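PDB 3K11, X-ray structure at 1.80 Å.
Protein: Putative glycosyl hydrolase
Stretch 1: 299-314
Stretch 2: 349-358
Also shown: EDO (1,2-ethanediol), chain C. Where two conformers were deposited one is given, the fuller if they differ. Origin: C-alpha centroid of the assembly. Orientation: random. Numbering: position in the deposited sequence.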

# COMPACT_ATOMS: atom_id res chain seq x y z
N HIS A 299 16.82 -3.14 8.20
CA HIS A 299 16.51 -3.59 6.85
C HIS A 299 15.73 -4.90 6.85
O HIS A 299 14.76 -5.08 6.11
N VAL A 300 16.10 -5.78 7.76
CA VAL A 300 15.36 -7.04 7.93
C VAL A 300 13.88 -6.75 8.22
O VAL A 300 12.96 -7.35 7.60
N ARG A 301 13.63 -5.85 9.16
CA ARG A 301 12.26 -5.52 9.53
C ARG A 301 11.46 -4.91 8.37
O ARG A 301 10.28 -5.20 8.22
N GLY A 302 12.09 -4.05 7.58
CA GLY A 302 11.41 -3.40 6.44
C GLY A 302 11.13 -4.34 5.31
O GLY A 302 10.06 -4.31 4.74
N VAL A 303 12.09 -5.18 4.98
CA VAL A 303 11.93 -6.17 3.91
C VAL A 303 10.87 -7.19 4.27
O VAL A 303 9.95 -7.47 3.48
N THR A 304 10.97 -7.78 5.47
CA THR A 304 10.13 -8.91 5.79
C THR A 304 8.67 -8.50 5.87
O THR A 304 7.82 -9.27 5.51
N ALA A 305 8.40 -7.28 6.31
CA ALA A 305 7.01 -6.79 6.39
C ALA A 305 6.33 -6.79 5.04
O ALA A 305 5.11 -6.75 4.98
N LEU A 306 7.11 -6.74 3.95
CA LEU A 306 6.53 -6.65 2.61
C LEU A 306 6.52 -7.96 1.83
O LEU A 306 6.22 -7.98 0.63
N GLN A 307 6.78 -9.07 2.51
CA GLN A 307 6.65 -10.36 1.86
C GLN A 307 5.20 -10.54 1.41
O GLN A 307 4.25 -10.28 2.18
N SER A 308 5.00 -10.99 0.18
CA SER A 308 3.66 -11.24 -0.34
C SER A 308 3.07 -12.50 0.24
O SER A 308 3.77 -13.35 0.80
N GLY A 309 1.76 -12.65 0.05
CA GLY A 309 1.05 -13.85 0.39
C GLY A 309 1.47 -15.11 -0.34
O GLY A 309 1.07 -16.19 0.04
N GLU A 310 2.27 -14.96 -1.40
CA GLU A 310 2.80 -16.06 -2.16
C GLU A 310 4.21 -16.41 -1.72
O GLU A 310 4.80 -17.37 -2.22
N GLY A 311 4.76 -15.63 -0.78
CA GLY A 311 6.10 -15.90 -0.25
C GLY A 311 7.19 -15.14 -0.98
O GLY A 311 8.25 -14.91 -0.45
N PHE A 312 6.93 -14.76 -2.22
CA PHE A 312 7.83 -13.93 -2.99
C PHE A 312 7.74 -12.48 -2.50
O PHE A 312 6.74 -12.06 -1.90
N TRP A 313 8.75 -11.71 -2.86
CA TRP A 313 8.71 -10.27 -2.76
C TRP A 313 8.51 -9.63 -4.14
O TRP A 313 8.76 -10.25 -5.19
N HIS A 314 7.97 -8.41 -4.12
CA HIS A 314 7.66 -7.64 -5.30
C HIS A 314 8.89 -6.90 -5.86
O HIS A 314 9.72 -6.35 -5.10
N ALA A 349 10.38 -15.53 15.09
CA ALA A 349 9.85 -14.47 14.24
C ALA A 349 10.13 -14.66 12.75
O ALA A 349 9.27 -14.37 11.93
N TYR A 350 11.33 -15.12 12.41
CA TYR A 350 11.75 -15.14 11.02
C TYR A 350 11.85 -16.49 10.35
O TYR A 350 11.92 -16.55 9.14
N GLY A 351 11.94 -17.59 11.11
CA GLY A 351 12.04 -18.89 10.48
C GLY A 351 10.93 -19.15 9.48
O GLY A 351 11.19 -19.62 8.38
N PRO A 352 9.69 -18.86 9.85
CA PRO A 352 8.58 -19.09 8.91
C PRO A 352 8.59 -18.22 7.66
O PRO A 352 8.08 -18.64 6.61
N VAL A 353 9.17 -17.02 7.77
CA VAL A 353 9.38 -16.13 6.64
C VAL A 353 10.34 -16.77 5.64
O VAL A 353 10.07 -16.86 4.46
N ALA A 354 11.47 -17.23 6.14
CA ALA A 354 12.46 -17.90 5.32
C ALA A 354 11.87 -19.17 4.71
O ALA A 354 12.07 -19.47 3.52
N GLN A 355 11.18 -19.96 5.53
CA GLN A 355 10.62 -21.22 5.06
C GLN A 355 9.61 -21.02 3.92
O GLN A 355 9.64 -21.74 2.92
N LEU A 356 8.71 -20.07 4.08
CA LEU A 356 7.71 -19.75 3.06
C LEU A 356 8.41 -19.24 1.82
O LEU A 356 8.05 -19.58 0.67
N GLY A 357 9.40 -18.37 2.02
CA GLY A 357 10.17 -17.89 0.87
C GLY A 357 10.84 -19.01 0.09
O GLY A 357 10.91 -18.94 -1.14
N TRP A 358 11.37 -20.02 0.80
CA TRP A 358 11.94 -21.19 0.14
C TRP A 358 10.87 -21.97 -0.65
O TRP A 358 11.12 -22.36 -1.78

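The two stretches bury 437 Å² between them, both sides summed. Helix 299-304 and helix 349-358 approach no closer than 12.1 Å between axes, with 51° between their N-to-C directions, so side chains must fill the gap at this end; farther along, the loop after the first helix brings backbone near backbone, with the CA atoms of Gly 311 and Gly 357 4.7 Å apart.

His 299 takes no part; its side chain is out of reach of the second stretch. One residue on, the CA-to-CB bond of Val 300 points toward the partner helix, and its t rotamer sets CG1 over one face of the Tyr 350 ring. The evidence for a CH-pi contact is a distance of 4.0 Å from Val 300 CG1 to the ring centroid, 22° off the ring normal; the nearest ring atom, Tyr 350 CZ, lies 3.8 Å from the same CG1. Tyr 350 itself points toward stretch 1 with chi1 m. Arg 301 points away at CB, yet its CG comes within 3.6 Å of Tyr 350 OH, a hydroxyl that is hydrogen-bonded elsewhere in the structure.

Thr 304, a helical turn after Val 300, points toward the partner in rotamer p. Its OG1 donates to Val 300 O at 2.7 Å, which satisfies the hydroxyl within its own helix. The same OG1 sits at the edge of the Tyr 350 ring, near the ring plane, 3.6 Å from Tyr 350 CE1. The methyl CG2 meets Val 353 CG1 at 4.1 Å; Val 353 points toward stretch 1 with chi1 t.

A type I turn runs from Thr 304 to Gln 307, and Gln 307 supplies the hydrogen bond between the stretches. Its chi1 and chi2 are both t, so the extended side chain carries NE2 to Val 353 O (3.2 Å, N-H...O angle 151°). That carbonyl also accepts from Gly 357 N within the helix, at 2.9 Å to Val 353 O. Gln 307 NE2 donates as well to Gly 311 O, 3.1 Å away at 160°, tying the loop back on itself. Gln 307 OE1 lies 3.4 Å from Val 353 CG1, a contact rather than a bond.

Ser 308, rotamer p, points sideways and serves the loop: OG donates to Phe 312 O (2.7 Å) and accepts from Glu 310 N (3.0 Å). Glu 310 points away; its OE1 accepts from O2 of the bound 1,2-ethanediol at 2.7 Å, a molecule probably from the crystallisation liquor.

At Gly 311 the absence of a side chain matters. An ideal CB would fall 2.9 Å from Leu 356 O, a clash, and the backbone angles of 93/-24 independently call for glycine. Leu 356, chi1 t and chi2 p, packs here, its CG 3.6 Å from Gly 311 CA.

Finally, Trp 313 leaves its CA sideways, but its ring reaches back: CH2 lies 4.0 Å from Val 353 CG1, at the ring edge, while NE1 donates to Val 303 O at 2.8 Å.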

# COMPACT_ATOMS: atom_id res chain seq x y z
CB HIS A 299 17.80 -3.73 6.05
CG HIS A 299 17.61 -3.81 4.57
ND1 HIS A 299 18.54 -4.38 3.74
CD2 HIS A 299 16.58 -3.41 3.78
CE1 HIS A 299 18.12 -4.30 2.49
NE2 HIS A 299 16.93 -3.71 2.48
CB VAL A 300 15.96 -7.93 9.01
CG1 VAL A 300 14.96 -9.03 9.46
CG2 VAL A 300 17.25 -8.56 8.56
CB ARG A 301 12.24 -4.61 10.76
CG ARG A 301 12.62 -5.32 12.05
CD ARG A 301 12.33 -4.45 13.27
NE ARG A 301 13.28 -3.36 13.41
CZ ARG A 301 14.45 -3.45 14.04
NH1 ARG A 301 14.90 -4.58 14.59
NH2 ARG A 301 15.24 -2.39 14.07
CB VAL A 303 13.28 -6.88 3.52
CG1 VAL A 303 13.01 -8.13 2.60
CG2 VAL A 303 14.26 -5.84 2.85
CB THR A 304 10.53 -9.57 7.07
OG1 THR A 304 10.62 -8.59 8.11
CG2 THR A 304 11.90 -10.28 6.93
CB ALA A 305 6.98 -5.39 6.97
CB LEU A 306 7.25 -5.56 1.84
CG LEU A 306 7.08 -4.16 2.48
CD1 LEU A 306 8.11 -3.16 1.82
CD2 LEU A 306 5.60 -3.68 2.35
CB GLN A 307 6.99 -11.48 2.84
CG GLN A 307 7.08 -12.86 2.15
CD GLN A 307 7.50 -13.95 3.11
OE1 GLN A 307 7.17 -13.89 4.27
NE2 GLN A 307 8.20 -14.97 2.61
CB SER A 308 3.67 -11.41 -1.89
OG SER A 308 4.15 -12.73 -2.24
CB GLU A 310 2.82 -15.75 -3.67
CG GLU A 310 1.43 -15.45 -4.23
CD GLU A 310 0.43 -16.52 -3.88
OE1 GLU A 310 0.73 -17.74 -4.04
OE2 GLU A 310 -0.68 -16.17 -3.42
CB PHE A 312 7.42 -13.91 -4.46
CG PHE A 312 7.54 -15.23 -5.15
CD1 PHE A 312 8.76 -15.64 -5.68
CD2 PHE A 312 6.44 -16.07 -5.29
CE1 PHE A 312 8.88 -16.86 -6.34
CE2 PHE A 312 6.53 -17.27 -5.97
CZ PHE A 312 7.77 -17.70 -6.44
CB TRP A 313 9.98 -9.75 -2.08
CG TRP A 313 10.04 -9.97 -0.61
CD1 TRP A 313 9.76 -9.02 0.35
CD2 TRP A 313 10.40 -11.16 0.10
NE1 TRP A 313 9.93 -9.56 1.61
CE2 TRP A 313 10.32 -10.85 1.48
CE3 TRP A 313 10.77 -12.45 -0.28
CZ2 TRP A 313 10.62 -11.78 2.46
CZ3 TRP A 313 11.12 -13.37 0.72
CH2 TRP A 313 11.03 -13.03 2.06
CB HIS A 314 6.57 -6.63 -4.99
CG HIS A 314 5.25 -7.23 -4.63
ND1 HIS A 314 4.30 -7.56 -5.58
CD2 HIS A 314 4.71 -7.55 -3.43
CE1 HIS A 314 3.23 -8.05 -4.97
NE2 HIS A 314 3.45 -8.07 -3.66
CB ALA A 349 10.36 -13.08 14.70
CB TYR A 350 13.04 -14.31 10.86
CG TYR A 350 12.81 -12.86 11.19
CD1 TYR A 350 11.94 -12.08 10.43
CD2 TYR A 350 13.41 -12.27 12.32
CE1 TYR A 350 11.71 -10.77 10.76
CE2 TYR A 350 13.15 -10.92 12.66
CZ TYR A 350 12.31 -10.18 11.86
OH TYR A 350 12.06 -8.84 12.14
CB PRO A 352 7.36 -18.83 9.78
CG PRO A 352 7.80 -19.15 11.15
CD PRO A 352 9.18 -18.52 11.19
CB VAL A 353 9.92 -14.77 7.09
CG1 VAL A 353 10.12 -13.83 5.87
CG2 VAL A 353 8.93 -14.12 8.10
CB ALA A 354 13.73 -18.21 6.15
CB GLN A 355 9.99 -21.95 6.25
CG GLN A 355 9.48 -23.37 5.91
CD GLN A 355 9.73 -24.39 6.98
OE1 GLN A 355 10.68 -24.28 7.76
NE2 GLN A 355 8.93 -25.44 6.98
CB LEU A 356 6.74 -18.68 3.57
CG LEU A 356 5.75 -18.16 2.54
CD1 LEU A 356 4.85 -19.30 1.97
CD2 LEU A 356 4.92 -16.98 3.06
CB TRP A 358 12.72 -22.13 1.11
CG TRP A 358 13.28 -23.28 0.28
CD1 TRP A 358 12.73 -24.49 0.14
CD2 TRP A 358 14.32 -23.20 -0.70
NE1 TRP A 358 13.42 -25.23 -0.77
CE2 TRP A 358 14.38 -24.45 -1.34
CE3 TRP A 358 15.20 -22.20 -1.10
CZ2 TRP A 358 15.33 -24.76 -2.30
CZ3 TRP A 358 16.13 -22.49 -2.09
CH2 TRP A 358 16.17 -23.75 -2.70
C1 EDO C . 1.98 -20.76 -0.68
O1 EDO C . 3.02 -21.11 -1.60
C2 EDO C . 1.20 -19.60 -1.23
O2 EDO C . 0.45 -19.93 -2.43